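Local coordinates for mandelate racemase/muconate lactonizing enzyme-like protein (Roseovarius sp. TM1035, PDB 3RCY) that binds magnesium and, as a member of the enolase superfamily, probably catalyses a metal-dependent isomerisation or related reaction of uncertain substrate, at residues 10-15 / 373-378; 121-126 / 330-335; 224-229 / 253-258. All coordinates share one frame; numbering follows the deposited sequence.

Contact 1: 10-15 / 373-378; sequences IVTAPP and ALARAN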
loop_
_atom_site.group_PDB
_atom_site.type_symbol
_atom_site.label_atom_id
_atom_site.label_comp_id
_atom_site.label_asym_id
_atom_site.label_seq_id
_atom_site.Cartn_x
_atom_site.Cartn_y
_atom_site.Cartn_z
ATOM N N ILE A 10 -7.796 17.884 46.013
ATOM C CA ILE A 10 -7.733 19.325 46.203
ATOM C C ILE A 10 -7.714 20.011 44.849
ATOM O O ILE A 10 -6.806 19.792 44.044
ATOM C CB ILE A 10 -6.486 19.752 47.024
ATOM C CG1 ILE A 10 -6.526 19.147 48.433
ATOM C CG2 ILE A 10 -6.399 21.283 47.109
ATOM C CD1 ILE A 10 -5.155 19.098 49.101
ATOM N N VAL A 11 -8.732 20.823 44.596
ATOM C CA VAL A 11 -8.762 21.644 43.394
ATOM C C VAL A 11 -8.267 23.038 43.754
ATOM O O VAL A 11 -8.827 23.693 44.633
ATOM C CB VAL A 11 -10.171 21.697 42.775
ATOM C CG1 VAL A 11 -10.179 22.574 41.519
ATOM C CG2 VAL A 11 -10.649 20.277 42.448
ATOM N N THR A 12 -7.207 23.472 43.079
ATOM C CA THR A 12 -6.562 24.732 43.406
ATOM C C THR A 12 -6.446 25.646 42.192
ATOM O O THR A 12 -6.142 25.192 41.079
ATOM C CB THR A 12 -5.193 24.511 44.138
ATOM O OG1 THR A 12 -4.665 25.767 44.563
ATOM C CG2 THR A 12 -4.173 23.785 43.257
ATOM N N ALA A 13 -6.694 26.934 42.423
ATOM C CA ALA A 13 -6.681 27.952 41.369
ATOM C C ALA A 13 -5.404 28.800 41.404
ATOM O O ALA A 13 -5.147 29.499 42.385
ATOM C CB ALA A 13 -7.909 28.850 41.491
ATOM N N PRO A 14 -4.603 28.750 40.329
ATOM C CA PRO A 14 -3.428 29.621 40.250
ATOM C C PRO A 14 -3.874 31.082 40.229
ATOM O O PRO A 14 -4.838 31.412 39.529
ATOM C CB PRO A 14 -2.801 29.261 38.898
ATOM C CG PRO A 14 -3.368 27.921 38.539
ATOM C CD PRO A 14 -4.741 27.891 39.139
ATOM N N PRO A 15 -3.192 31.950 41.002
ATOM C CA PRO A 15 -3.450 33.388 40.982
ATOM C C PRO A 15 -3.221 33.991 39.599
ATOM O O PRO A 15 -2.483 33.424 38.784
ATOM C CB PRO A 15 -2.416 33.945 41.972
ATOM C CG PRO A 15 -2.130 32.814 42.888
ATOM C CD PRO A 15 -2.202 31.587 42.030
ATOM N N ALA A 373 -1.349 23.436 52.523
ATOM C CA ALA A 373 -2.008 24.624 53.069
ATOM C C ALA A 373 -2.196 25.720 52.009
ATOM O O ALA A 373 -3.265 26.326 51.917
ATOM C CB ALA A 373 -1.246 25.164 54.295
ATOM N N LEU A 374 -1.161 25.962 51.207
ATOM C CA LEU A 374 -1.242 26.931 50.115
ATOM C C LEU A 374 -2.302 26.547 49.073
ATOM O O LEU A 374 -3.088 27.401 48.646
ATOM C CB LEU A 374 0.124 27.110 49.442
ATOM C CG LEU A 374 0.223 28.105 48.278
ATOM C CD1 LEU A 374 -0.003 29.555 48.738
ATOM C CD2 LEU A 374 1.573 27.963 47.591
ATOM N N ALA A 375 -2.328 25.275 48.669
ATOM C CA ALA A 375 -3.336 24.800 47.713
ATOM C C ALA A 375 -4.753 25.002 48.247
ATOM O O ALA A 375 -5.634 25.468 47.525
ATOM C CB ALA A 375 -3.108 23.333 47.362
ATOM N N ARG A 376 -4.964 24.646 49.512
ATOM C CA ARG A 376 -6.268 24.820 50.162
ATOM C C ARG A 376 -6.637 26.296 50.373
ATOM O O ARG A 376 -7.818 26.648 50.357
ATOM C CB ARG A 376 -6.319 24.057 51.487
ATOM C CG ARG A 376 -6.216 22.554 51.332
ATOM C CD ARG A 376 -6.553 21.843 52.633
ATOM N NE ARG A 376 -6.500 20.389 52.481
ATOM C CZ ARG A 376 -7.461 19.653 51.925
ATOM N NH1 ARG A 376 -7.318 18.338 51.831
ATOM N NH2 ARG A 376 -8.560 20.225 51.453
ATOM N N ALA A 377 -5.633 27.152 50.551
ATOM C CA ALA A 377 -5.862 28.598 50.680
ATOM C C ALA A 377 -6.183 29.237 49.326
ATOM O O ALA A 377 -6.503 30.426 49.247
ATOM C CB ALA A 377 -4.654 29.284 51.331
ATOM N N ASN A 378 -6.106 28.439 48.262
ATOM C CA ASN A 378 -6.383 28.929 46.918
ATOM C C ASN A 378 -7.436 28.074 46.197
ATOM O O ASN A 378 -7.114 27.392 45.223
ATOM C CB ASN A 378 -5.080 29.016 46.102
ATOM C CG ASN A 378 -4.188 30.165 46.543
ATOM O OD1 ASN A 378 -3.378 30.028 47.467
ATOM N ND2 ASN A 378 -4.322 31.301 45.873
HETATM O O HOH W 1 -8.284 24.488 47.106
#

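Contact 2: 121-126 / 330-335; sequences KMNPRI and PNILMC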
loop_
_atom_site.group_PDB
_atom_site.type_symbol
_atom_site.label_atom_id
_atom_site.label_comp_id
_atom_site.label_asym_id
_atom_site.label_seq_id
_atom_site.Cartn_x
_atom_site.Cartn_y
_atom_site.Cartn_z
ATOM N N LYS A 121 18.829 6.225 35.559
ATOM C CA LYS A 121 19.083 7.537 34.990
ATOM C C LYS A 121 19.643 7.428 33.583
ATOM O O LYS A 121 20.673 6.784 33.366
ATOM C CB LYS A 121 20.046 8.325 35.879
ATOM C CG LYS A 121 20.226 9.790 35.467
ATOM C CD LYS A 121 21.244 10.480 36.358
ATOM C CE LYS A 121 20.616 10.902 37.671
ATOM N NZ LYS A 121 21.650 10.984 38.745
ATOM N N MET A 122 18.953 8.046 32.630
ATOM C CA MET A 122 19.517 8.265 31.297
ATOM C C MET A 122 20.083 9.674 31.172
ATOM O O MET A 122 21.092 9.886 30.500
ATOM C CB MET A 122 18.468 8.056 30.195
ATOM C CG MET A 122 18.345 6.635 29.665
ATOM S SD MET A 122 19.897 5.805 29.227
ATOM C CE MET A 122 20.614 6.903 28.017
ATOM N N ASN A 123 19.417 10.633 31.808
ATOM C CA ASN A 123 19.665 12.047 31.552
ATOM C C ASN A 123 19.973 12.852 32.812
ATOM O O ASN A 123 19.052 13.222 33.546
ATOM C CB ASN A 123 18.463 12.655 30.820
ATOM C CG ASN A 123 18.062 11.840 29.618
ATOM O OD1 ASN A 123 18.817 11.746 28.658
ATOM N ND2 ASN A 123 16.888 11.214 29.676
ATOM N N PRO A 124 21.267 13.136 33.056
ATOM C CA PRO A 124 21.683 13.956 34.204
ATOM C C PRO A 124 21.136 15.394 34.150
ATOM O O PRO A 124 20.968 16.013 35.194
ATOM C CB PRO A 124 23.217 13.947 34.118
ATOM C CG PRO A 124 23.564 12.771 33.262
ATOM C CD PRO A 124 22.424 12.642 32.283
ATOM N N ARG A 125 20.885 15.917 32.949
ATOM C CA ARG A 125 20.212 17.205 32.780
ATOM C C ARG A 125 19.186 17.117 31.630
ATOM O O ARG A 125 19.494 16.621 30.528
ATOM C CB ARG A 125 21.210 18.355 32.540
ATOM C CG ARG A 125 22.152 18.667 33.722
ATOM C CD ARG A 125 22.295 20.176 33.995
ATOM N NE ARG A 125 21.153 20.714 34.736
ATOM C CZ ARG A 125 20.970 22.003 35.037
ATOM N NH1 ARG A 125 19.886 22.374 35.712
ATOM N NH2 ARG A 125 21.856 22.925 34.664
ATOM N N ILE A 126 17.977 17.585 31.913
ATOM C CA ILE A 126 16.872 17.518 30.965
ATOM C C ILE A 126 16.653 18.894 30.332
ATOM O O ILE A 126 16.492 19.892 31.031
ATOM C CB ILE A 126 15.580 17.026 31.663
ATOM C CG1 ILE A 126 15.804 15.625 32.267
ATOM C CG2 ILE A 126 14.397 17.049 30.697
ATOM C CD1 ILE A 126 14.870 15.280 33.440
ATOM N N PRO A 330 15.854 7.193 27.055
ATOM C CA PRO A 330 16.924 7.633 26.168
ATOM C C PRO A 330 16.429 8.586 25.084
ATOM O O PRO A 330 17.198 9.413 24.604
ATOM C CB PRO A 330 17.452 6.319 25.559
ATOM C CG PRO A 330 16.331 5.363 25.665
ATOM C CD PRO A 330 15.553 5.752 26.901
ATOM N N ASN A 331 15.144 8.505 24.742
ATOM C CA ASN A 331 14.580 9.315 23.656
ATOM C C ASN A 331 13.796 10.552 24.125
ATOM O O ASN A 331 12.696 10.833 23.639
ATOM C CB ASN A 331 13.753 8.439 22.685
ATOM C CG ASN A 331 12.607 7.689 23.380
ATOM O OD1 ASN A 331 12.696 7.333 24.547
ATOM N ND2 ASN A 331 11.544 7.425 22.640
ATOM N N ILE A 332 14.361 11.280 25.079
ATOM C CA ILE A 332 13.787 12.558 25.529
ATOM C C ILE A 332 14.232 13.669 24.589
ATOM O O ILE A 332 15.414 13.755 24.245
ATOM C CB ILE A 332 14.205 12.916 26.999
ATOM C CG1 ILE A 332 13.522 14.209 27.480
ATOM C CG2 ILE A 332 15.724 13.087 27.123
ATOM C CD1 ILE A 332 11.997 14.150 27.513
ATOM N N LEU A 333 13.293 14.520 24.177
ATOM C CA LEU A 333 13.643 15.741 23.445
ATOM C C LEU A 333 13.769 16.915 24.421
ATOM O O LEU A 333 14.852 17.462 24.599
ATOM C CB LEU A 333 12.611 16.050 22.347
ATOM C CG LEU A 333 12.738 17.363 21.553
ATOM C CD1 LEU A 333 14.147 17.585 20.935
ATOM C CD2 LEU A 333 11.678 17.382 20.479
ATOM N N MET A 334 12.659 17.294 25.053
ATOM C CA MET A 334 12.651 18.390 26.023
ATOM C C MET A 334 11.382 18.352 26.886
ATOM O O MET A 334 10.412 17.677 26.527
ATOM C CB MET A 334 12.792 19.748 25.312
ATOM C CG MET A 334 11.719 20.035 24.251
ATOM S SD MET A 334 11.984 21.595 23.373
ATOM C CE MET A 334 13.303 21.173 22.230
ATOM N N CYS A 335 11.404 19.058 28.019
ATOM C CA CYS A 335 10.248 19.133 28.921
ATOM C C CYS A 335 9.665 20.532 28.964
ATOM O O CYS A 335 10.349 21.486 29.343
ATOM C CB CYS A 335 10.627 18.711 30.345
ATOM S SG CYS A 335 10.642 16.940 30.590
HETATM O O HOH W 2 19.261 10.281 26.395
#

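Contact 3: 224-229 / 253-258; sequences QAIEPY and VRIPVA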
loop_
_atom_site.group_PDB
_atom_site.type_symbol
_atom_site.label_atom_id
_atom_site.label_comp_id
_atom_site.label_asym_id
_atom_site.label_seq_id
_atom_site.Cartn_x
_atom_site.Cartn_y
_atom_site.Cartn_z
ATOM N N GLN A 224 3.706 25.436 5.234
ATOM C CA GLN A 224 4.656 25.755 4.176
ATOM C C GLN A 224 5.206 27.190 4.280
ATOM O O GLN A 224 6.366 27.437 3.951
ATOM C CB GLN A 224 4.070 25.453 2.783
ATOM C CG GLN A 224 3.012 26.428 2.282
ATOM C CD GLN A 224 2.367 25.956 0.984
ATOM O OE1 GLN A 224 2.678 26.460 -0.098
ATOM N NE2 GLN A 224 1.482 24.967 1.089
ATOM N N ALA A 225 4.376 28.108 4.783
ATOM C CA ALA A 225 4.752 29.515 4.945
ATOM C C ALA A 225 5.835 29.744 6.003
ATOM O O ALA A 225 6.644 30.657 5.874
ATOM C CB ALA A 225 3.518 30.359 5.259
ATOM N N ILE A 226 5.854 28.910 7.039
ATOM C CA ILE A 226 6.791 29.095 8.149
ATOM C C ILE A 226 8.043 28.208 8.030
ATOM O O ILE A 226 8.979 28.348 8.814
ATOM C CB ILE A 226 6.096 28.912 9.538
ATOM C CG1 ILE A 226 5.532 27.493 9.695
ATOM C CG2 ILE A 226 4.993 29.969 9.733
ATOM C CD1 ILE A 226 5.225 27.082 11.145
ATOM N N GLU A 227 8.055 27.310 7.042
ATOM C CA GLU A 227 9.242 26.481 6.737
ATOM C C GLU A 227 10.597 27.217 6.695
ATOM O O GLU A 227 11.575 26.698 7.229
ATOM C CB GLU A 227 9.047 25.683 5.440
ATOM C CG GLU A 227 8.226 24.421 5.643
ATOM C CD GLU A 227 7.791 23.764 4.348
ATOM O OE1 GLU A 227 8.327 24.090 3.263
ATOM O OE2 GLU A 227 6.914 22.885 4.431
ATOM N N PRO A 228 10.663 28.416 6.066
ATOM C CA PRO A 228 11.972 29.089 5.953
ATOM C C PRO A 228 12.652 29.455 7.282
ATOM O O PRO A 228 13.843 29.767 7.283
ATOM C CB PRO A 228 11.647 30.366 5.160
ATOM C CG PRO A 228 10.393 30.034 4.416
ATOM C CD PRO A 228 9.611 29.175 5.363
ATOM N N TYR A 229 11.918 29.407 8.392
ATOM C CA TYR A 229 12.470 29.824 9.686
ATOM C C TYR A 229 12.974 28.644 10.499
ATOM O O TYR A 229 13.394 28.802 11.655
ATOM C CB TYR A 229 11.467 30.718 10.436
ATOM C CG TYR A 229 11.100 31.858 9.535
ATOM C CD1 TYR A 229 11.955 32.958 9.390
ATOM C CD2 TYR A 229 9.963 31.790 8.731
ATOM C CE1 TYR A 229 11.648 33.988 8.501
ATOM C CE2 TYR A 229 9.649 32.811 7.852
ATOM C CZ TYR A 229 10.495 33.902 7.744
ATOM O OH TYR A 229 10.175 34.902 6.861
ATOM N N VAL A 253 4.418 18.868 4.834
ATOM C CA VAL A 253 5.194 19.997 5.367
ATOM C C VAL A 253 6.598 19.520 5.779
ATOM O O VAL A 253 6.767 18.374 6.188
ATOM C CB VAL A 253 4.461 20.727 6.537
ATOM C CG1 VAL A 253 3.062 21.212 6.099
ATOM C CG2 VAL A 253 4.362 19.832 7.768
ATOM N N ARG A 254 7.597 20.391 5.657
ATOM C CA ARG A 254 8.996 19.985 5.891
ATOM C C ARG A 254 9.423 20.118 7.365
ATOM O O ARG A 254 10.598 19.912 7.713
ATOM C CB ARG A 254 9.951 20.751 4.960
ATOM C CG ARG A 254 9.539 20.742 3.480
ATOM C CD ARG A 254 10.735 21.007 2.569
ATOM N NE ARG A 254 11.576 19.812 2.481
ATOM C CZ ARG A 254 12.742 19.738 1.847
ATOM N NH1 ARG A 254 13.242 20.801 1.227
ATOM N NH2 ARG A 254 13.408 18.585 1.833
ATOM N N ILE A 255 8.453 20.420 8.221
ATOM C CA ILE A 255 8.644 20.600 9.659
ATOM C C ILE A 255 8.151 19.350 10.403
ATOM O O ILE A 255 7.098 18.815 10.065
ATOM C CB ILE A 255 7.799 21.803 10.169
ATOM C CG1 ILE A 255 7.946 23.018 9.244
ATOM C CG2 ILE A 255 8.141 22.167 11.626
ATOM C CD1 ILE A 255 6.798 24.047 9.399
ATOM N N PRO A 256 8.918 18.873 11.406
ATOM C CA PRO A 256 8.452 17.751 12.227
ATOM C C PRO A 256 7.155 18.076 12.946
ATOM O O PRO A 256 6.993 19.178 13.494
ATOM C CB PRO A 256 9.587 17.555 13.241
ATOM C CG PRO A 256 10.802 18.071 12.527
ATOM C CD PRO A 256 10.296 19.264 11.754
ATOM N N VAL A 257 6.229 17.128 12.929
ATOM C CA VAL A 257 4.939 17.316 13.587
ATOM C C VAL A 257 5.014 16.747 15.002
ATOM O O VAL A 257 5.564 15.661 15.215
ATOM C CB VAL A 257 3.784 16.687 12.768
ATOM C CG1 VAL A 257 2.460 16.689 13.565
ATOM C CG2 VAL A 257 3.619 17.438 11.433
ATOM N N ALA A 258 4.505 17.518 15.959
ATOM C CA ALA A 258 4.455 17.120 17.357
ATOM C C ALA A 258 3.002 17.081 17.781
ATOM O O ALA A 258 2.211 17.946 17.400
ATOM C CB ALA A 258 5.234 18.109 18.236
#

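Contact 1: 10-15 / 373-378
I10 and T12, alternate residues of strand 4-12, both point toward residues 373-378, resting on the short helix 372-376 and what follows it. I10 forks at CB. Its CG2 branch meets the methyl of A375 (CG2 to CB 3.9 Å). The other branch crosses the R376 side chain at about a right angle, with CG1 3.5 Å above the guanidinium plane near its rim, and ends with CD1 3.6 Å from R376 NH1. The guanidinium offers a face to the isoleucine while its NE forms a salt bridge with E372. With T12 OG1 opposite the backbone N (chi1 -174°), the hydroxyl lies between two carbonyls, 3.0 Å from N378 O and 3.1 Å from A375 O, and its single proton can serve either. N378 O accepts a nearly straight bond from A13 N (2.9 Å, 167°), the donor tilted 26° from the carbonyl plane. A water bridges V11 O and A375 O. F342 of helix 341-346 packs on T12. Strand 4-12 is an outer strand of the three-stranded antiparallel sheet, and this return of a late helix to it is consistent with the capping domain of the enolase superfamily, built from both ends of the polypeptide.

Contact 2: 121-126 / 330-335
M122 curls against P330, and most of what joins the two segments is apolar. Bends at both chi2 (-48°) and chi3 (-57°) fold the methionine over the proline, placing CG 3.7 Å from P330 N and bringing CE back to within 4.0 Å of P330 CB. Further along, I126 CG2 reaches C335 SG at 3.8 Å and lies more loosely, 4.4 Å, from I332 CG1; A326 of helix 316-327 touches I126, I332 and C335. Both segments are loops running into strands, 126-131 and 335-336, which pair in parallel. These are the first and last strands of the (beta/alpha)7beta barrel of the enolase superfamily, so the contact lies where the barrel closes, at the N-terminal ends of the strands and thus remote from the catalytic mouth.

Between polar and apolar groups, N123 crosses I332 at a slant, the CG2 methyl of I332 sitting over one face of its amide, nearest ND2 (3.4 Å). That nitrogen also donates to A326 O and I329 O, which fixes the amide's rotation. No direct hydrogen bond spans the segments. Instead, a water donates to N123 OD1 at 2.7 Å and to P330 O at 2.9 Å. Neighbouring subunits approach here too: E72 of one packs on M122 and P330, while R176 of another donates from NH1 to M122 O.

Contact 3: 224-229 / 253-258
E227, in the 3-10 turn that follows helix 216-226, stands at about a right angle to the side chain of R254, at the turn that leads from helix 243-252 into strand 257-259. The glutamate is extended beyond CG, which carries the carboxylate beside the start of the arginine rather than its tip. OE2 accepts the backbone N-H of R254 at 2.9 Å with an angle of 163°, and the nitrogen comes from above the carboxylate, 56° out of its plane. R254 CG touches the same group, 3.6 Å from E227 CD, before the arginine chain bends at chi3 and leads its guanidinium away. The two flat groups are turned 75° against each other, and E227 OE1 remains 5.4 Å from R254 NE in the same chain.

Nearer the backbone of E227 the contact becomes apolar. The E227 side chain crosses that of I255 at a slant, CG 3.9 Å from I255 CG1, and I255 CD1 meets I226 CG1 at 3.7 Å, these two isoleucines crossing nearly perpendicular. Y234 of strand 233-235 packs on I255. Two successive helix-to-strand connections of the barrel are thereby joined near the N-terminal ends of strands 233-235 and 257-259.

The arginine finds its salt bridge not within this contact but in a neighbouring subunit, through NH2 to OE2 of that subunit's E227, and the E227 described here receives R254 NH2 of yet another subunit in turn. Shortened to an alanine here, the side chain would lose its carboxylate, which is likely to leave the N-H of R254 without this acceptor and the neighbour's guanidinium without its counter-charge. With a backbone N-H and a foreign guanidinium both converging on OE2, the glutamate is likely to stay ionised, and one carboxylate oxygen ties a local turn to the subunit interface.

Overall arrangement
Contact 2 is the buried one, at the closure of the barrel, whereas contacts 1 and 3 are only partly buried and lie on opposite sides of the chain's centre, about 40 Å apart between their centres. Contacts 2 and 3 both belong to the barrel and both touch a common neighbouring subunit, with nearest atoms about 7 Å apart; contact 1 joins a strand of the antiparallel sheet to a late helix and meets no other chain of the assembly. Chemistry follows place: contact 1 combines backbone carbonyls met by a hydroxyl, an N-H and a water with an isoleucine laid on a guanidinium, contact 2 relies on apolar side chains with a bridging water, and contact 3 on a charge shared with other subunits.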